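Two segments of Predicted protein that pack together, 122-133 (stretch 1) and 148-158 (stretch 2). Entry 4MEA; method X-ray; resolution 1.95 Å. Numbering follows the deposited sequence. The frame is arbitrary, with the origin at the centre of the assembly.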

# COMPACT_ATOMS: atom_id res chain seq x y z
N ILE A 122 35.54 11.63 6.08
CA ILE A 122 35.21 12.93 5.50
C ILE A 122 35.14 14.02 6.57
O ILE A 122 35.61 15.14 6.37
CB ILE A 122 33.85 12.91 4.78
CG1 ILE A 122 33.84 11.86 3.67
CG2 ILE A 122 33.52 14.28 4.22
CD1 ILE A 122 32.43 11.49 3.22
N ALA A 123 34.55 13.68 7.71
CA ALA A 123 34.26 14.67 8.74
C ALA A 123 35.42 14.79 9.71
O ALA A 123 35.66 15.86 10.27
CB ALA A 123 32.97 14.31 9.49
N GLY A 124 36.15 13.69 9.90
CA GLY A 124 37.28 13.69 10.80
C GLY A 124 36.93 13.09 12.15
O GLY A 124 35.89 12.44 12.29
N LYS A 125 37.78 13.34 13.14
CA LYS A 125 37.67 12.65 14.43
C LYS A 125 36.61 13.22 15.38
O LYS A 125 36.37 12.66 16.45
CB LYS A 125 39.04 12.58 15.09
CG LYS A 125 39.99 11.65 14.35
CD LYS A 125 41.40 11.70 14.90
CE LYS A 125 42.18 10.48 14.46
NZ LYS A 125 41.53 9.23 14.95
N GLY A 126 35.97 14.32 14.98
CA GLY A 126 34.77 14.79 15.66
C GLY A 126 35.01 15.73 16.82
O GLY A 126 36.14 16.17 17.03
N PRO A 127 33.95 16.05 17.57
CA PRO A 127 32.60 15.51 17.35
C PRO A 127 31.88 16.22 16.21
O PRO A 127 32.39 17.19 15.65
CB PRO A 127 31.89 15.79 18.68
CG PRO A 127 32.54 17.04 19.17
CD PRO A 127 33.99 16.96 18.73
N ILE A 128 30.69 15.74 15.88
CA ILE A 128 29.92 16.31 14.78
C ILE A 128 28.46 16.36 15.18
O ILE A 128 28.07 15.77 16.18
CB ILE A 128 30.01 15.45 13.50
CG1 ILE A 128 29.27 14.12 13.70
CG2 ILE A 128 31.47 15.24 13.09
CD1 ILE A 128 29.21 13.23 12.47
N TYR A 129 27.67 17.07 14.38
CA TYR A 129 26.22 17.03 14.53
C TYR A 129 25.67 16.19 13.38
O TYR A 129 26.24 16.19 12.29
CB TYR A 129 25.64 18.44 14.49
CG TYR A 129 26.14 19.35 15.59
CD1 TYR A 129 26.14 18.94 16.91
CD2 TYR A 129 26.60 20.63 15.31
CE1 TYR A 129 26.59 19.78 17.92
CE2 TYR A 129 27.05 21.47 16.31
CZ TYR A 129 27.04 21.04 17.62
OH TYR A 129 27.49 21.87 18.62
N TYR A 130 24.57 15.49 13.63
CA TYR A 130 24.01 14.54 12.67
C TYR A 130 22.53 14.85 12.43
O TYR A 130 21.74 14.95 13.38
CB TYR A 130 24.17 13.11 13.21
CG TYR A 130 23.98 12.00 12.20
CD1 TYR A 130 25.07 11.47 11.52
CD2 TYR A 130 22.72 11.44 11.97
CE1 TYR A 130 24.91 10.43 10.61
CE2 TYR A 130 22.55 10.40 11.05
CZ TYR A 130 23.66 9.89 10.38
OH TYR A 130 23.52 8.85 9.47
N VAL A 131 22.17 15.04 11.17
CA VAL A 131 20.83 15.48 10.79
C VAL A 131 20.30 14.52 9.73
O VAL A 131 20.95 14.31 8.70
CB VAL A 131 20.84 16.95 10.27
CG1 VAL A 131 19.45 17.39 9.80
CG2 VAL A 131 21.37 17.90 11.34
N SER A 132 19.14 13.93 10.00
CA SER A 132 18.61 12.86 9.14
C SER A 132 17.15 13.11 8.76
O SER A 132 16.41 13.73 9.53
CB SER A 132 18.76 11.53 9.88
OG SER A 132 18.09 10.48 9.22
N HIS A 133 16.73 12.64 7.58
CA HIS A 133 15.35 12.82 7.11
C HIS A 133 14.83 11.56 6.41
O HIS A 133 15.57 10.92 5.67
CB HIS A 133 15.25 14.02 6.16
CG HIS A 133 13.86 14.29 5.65
ND1 HIS A 133 13.51 14.12 4.33
CD2 HIS A 133 12.75 14.76 6.27
CE1 HIS A 133 12.24 14.45 4.16
NE2 HIS A 133 11.76 14.84 5.33
N GLN A 148 27.58 7.70 20.25
CA GLN A 148 27.26 8.88 21.04
C GLN A 148 28.53 9.45 21.66
O GLN A 148 29.32 8.72 22.27
CB GLN A 148 26.21 8.55 22.09
CG GLN A 148 24.91 8.15 21.44
CD GLN A 148 23.84 7.84 22.45
OE1 GLN A 148 23.24 8.75 23.03
NE2 GLN A 148 23.57 6.56 22.65
N GLY A 149 28.72 10.75 21.52
CA GLY A 149 29.98 11.38 21.88
C GLY A 149 30.67 11.87 20.62
O GLY A 149 30.88 13.06 20.45
N TYR A 150 31.03 10.94 19.73
CA TYR A 150 31.45 11.35 18.39
C TYR A 150 30.30 12.13 17.76
O TYR A 150 30.50 13.21 17.20
CB TYR A 150 31.83 10.15 17.53
CG TYR A 150 32.21 10.55 16.11
CD1 TYR A 150 33.49 11.00 15.81
CD2 TYR A 150 31.28 10.49 15.08
CE1 TYR A 150 33.83 11.37 14.52
CE2 TYR A 150 31.61 10.86 13.79
CZ TYR A 150 32.88 11.30 13.51
OH TYR A 150 33.20 11.67 12.22
N ILE A 151 29.08 11.59 17.86
CA ILE A 151 27.88 12.36 17.56
C ILE A 151 27.51 13.13 18.83
O ILE A 151 27.16 12.53 19.85
CB ILE A 151 26.69 11.47 17.14
CG1 ILE A 151 27.11 10.44 16.09
CG2 ILE A 151 25.54 12.34 16.62
CD1 ILE A 151 27.44 11.04 14.72
N LYS A 152 27.59 14.45 18.76
CA LYS A 152 27.32 15.30 19.92
C LYS A 152 25.83 15.57 20.10
O LYS A 152 25.33 15.60 21.23
CB LYS A 152 28.07 16.63 19.77
CG LYS A 152 28.02 17.51 21.00
CD LYS A 152 28.90 18.74 20.82
CE LYS A 152 28.97 19.56 22.10
NZ LYS A 152 29.94 20.68 21.97
N LYS A 153 25.14 15.79 18.98
CA LYS A 153 23.70 16.01 18.96
C LYS A 153 23.14 15.42 17.67
O LYS A 153 23.83 15.40 16.64
CB LYS A 153 23.37 17.50 18.99
CG LYS A 153 23.92 18.25 20.19
CD LYS A 153 23.58 19.72 20.12
CE LYS A 153 24.07 20.46 21.36
NZ LYS A 153 23.65 21.88 21.36
N ALA A 154 21.89 14.98 17.72
CA ALA A 154 21.26 14.31 16.58
C ALA A 154 19.84 14.80 16.34
O ALA A 154 19.08 15.00 17.28
CB ALA A 154 21.26 12.80 16.78
N VAL A 155 19.49 14.98 15.06
CA VAL A 155 18.15 15.40 14.67
C VAL A 155 17.60 14.37 13.69
O VAL A 155 18.27 14.03 12.72
CB VAL A 155 18.18 16.77 13.96
CG1 VAL A 155 16.76 17.21 13.61
CG2 VAL A 155 18.89 17.81 14.81
N PHE A 156 16.38 13.90 13.96
CA PHE A 156 15.65 13.04 13.02
C PHE A 156 14.44 13.82 12.52
O PHE A 156 13.77 14.52 13.30
CB PHE A 156 15.21 11.74 13.71
CG PHE A 156 16.35 10.90 14.22
CD1 PHE A 156 16.93 9.93 13.41
CD2 PHE A 156 16.85 11.09 15.50
CE1 PHE A 156 17.99 9.15 13.88
CE2 PHE A 156 17.91 10.33 15.97
CZ PHE A 156 18.47 9.36 15.16
N MET A 157 14.16 13.73 11.22
CA MET A 157 13.15 14.60 10.62
C MET A 157 11.95 13.86 10.00
O MET A 157 12.11 12.98 9.15
CB MET A 157 13.79 15.57 9.62
CG MET A 157 14.72 16.59 10.29
SD MET A 157 15.65 17.65 9.16
CE MET A 157 14.33 18.57 8.35
N ASP A 158 10.77 14.24 10.47
CA ASP A 158 9.46 13.77 9.99
C ASP A 158 9.18 12.26 10.10
O ASP A 158 8.25 11.87 10.81
CB ASP A 158 9.11 14.29 8.58
CG ASP A 158 7.61 14.53 8.41
OD1 ASP A 158 6.99 15.08 9.34
OD2 ASP A 158 7.04 14.15 7.36

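Residues 128-133 and 151-157 form neighbouring parallel strands, their N-to-C directions 10° apart and their axes 4.6 Å apart at closest approach. As in other parallel ladders, alternate residues of the first strand donate and accept in turn. Ile128 N donates to Tyr150 O (2.9 Å), and Ile128 O accepts from Lys152 N (2.9 Å, nearly linear at 172°). Two residues on, Tyr130 N donates to Lys153 O at 3.1 Å while Tyr130 O receives Val155 N at 2.8 Å. Ser132 repeats the pattern, its N reaching Val155 O at 2.9 Å; the return bond from Met157 N to Ser132 O, although 2.8 Å long, is bent to 118° and weak.

The register is not uniform. Ile128 lies beside Ile151, but Tyr130 lies beside Ala154, so the second strand carries one additional residue between these pairs. Lys152, with phi/psi of -84/-40, departs from extended geometry here and accommodates the extra residue as a bulge. One consequence is that Lys153 N, 4.1 Å from Ile128 O, is buried without a hydrogen-bonding partner. Beyond the irregularity, CA-H...O contacts supplement the ladder, including Ala154 CA to Tyr130 O at 3.3 Å.

Before the strands, Tyr150 reaches across to the loop of the first stretch and loses more surface to the contact than any other residue. Its OH donates to Gly124 O at 2.8 Å, tying down the turn where the chain leaves the helix. Gly124 and Gly126 both have positive phi at angles that call for glycine; at Gly126, a CB would also clash with Tyr150 CD1. The cis peptide bond preceding Pro127 follows directly, and Pro127 CB packs 3.4 Å from Gly149 O.

Side chains from the two strands meet on both faces of the sheet. On the face carrying Ile128, Tyr130 and Ser132, Ile128 CD1 lies 3.6 Å from both Tyr150 CE2 and Ile151 CD1, forming a small apolar cluster that Tyr130 extends through its CB, 3.8 Å from Ile151 CG2. Farther along, Ser132 CB approaches Phe156 CD1 at 4.3 Å. The other face bears Tyr129, Val131 and His133. There the aliphatic part of Lys153 packs against the tyrosine, with CD 3.7 Å from Tyr129 CE1, a van der Waals contact that leaves the ammonium free to bond elsewhere in the structure. Val131 contacts Val155 (CG2 to CG2, 4.3 Å) and places CG1 3.9 Å from Met157 SD, while His133 CD2 rests 3.6 Å from Met157 CB.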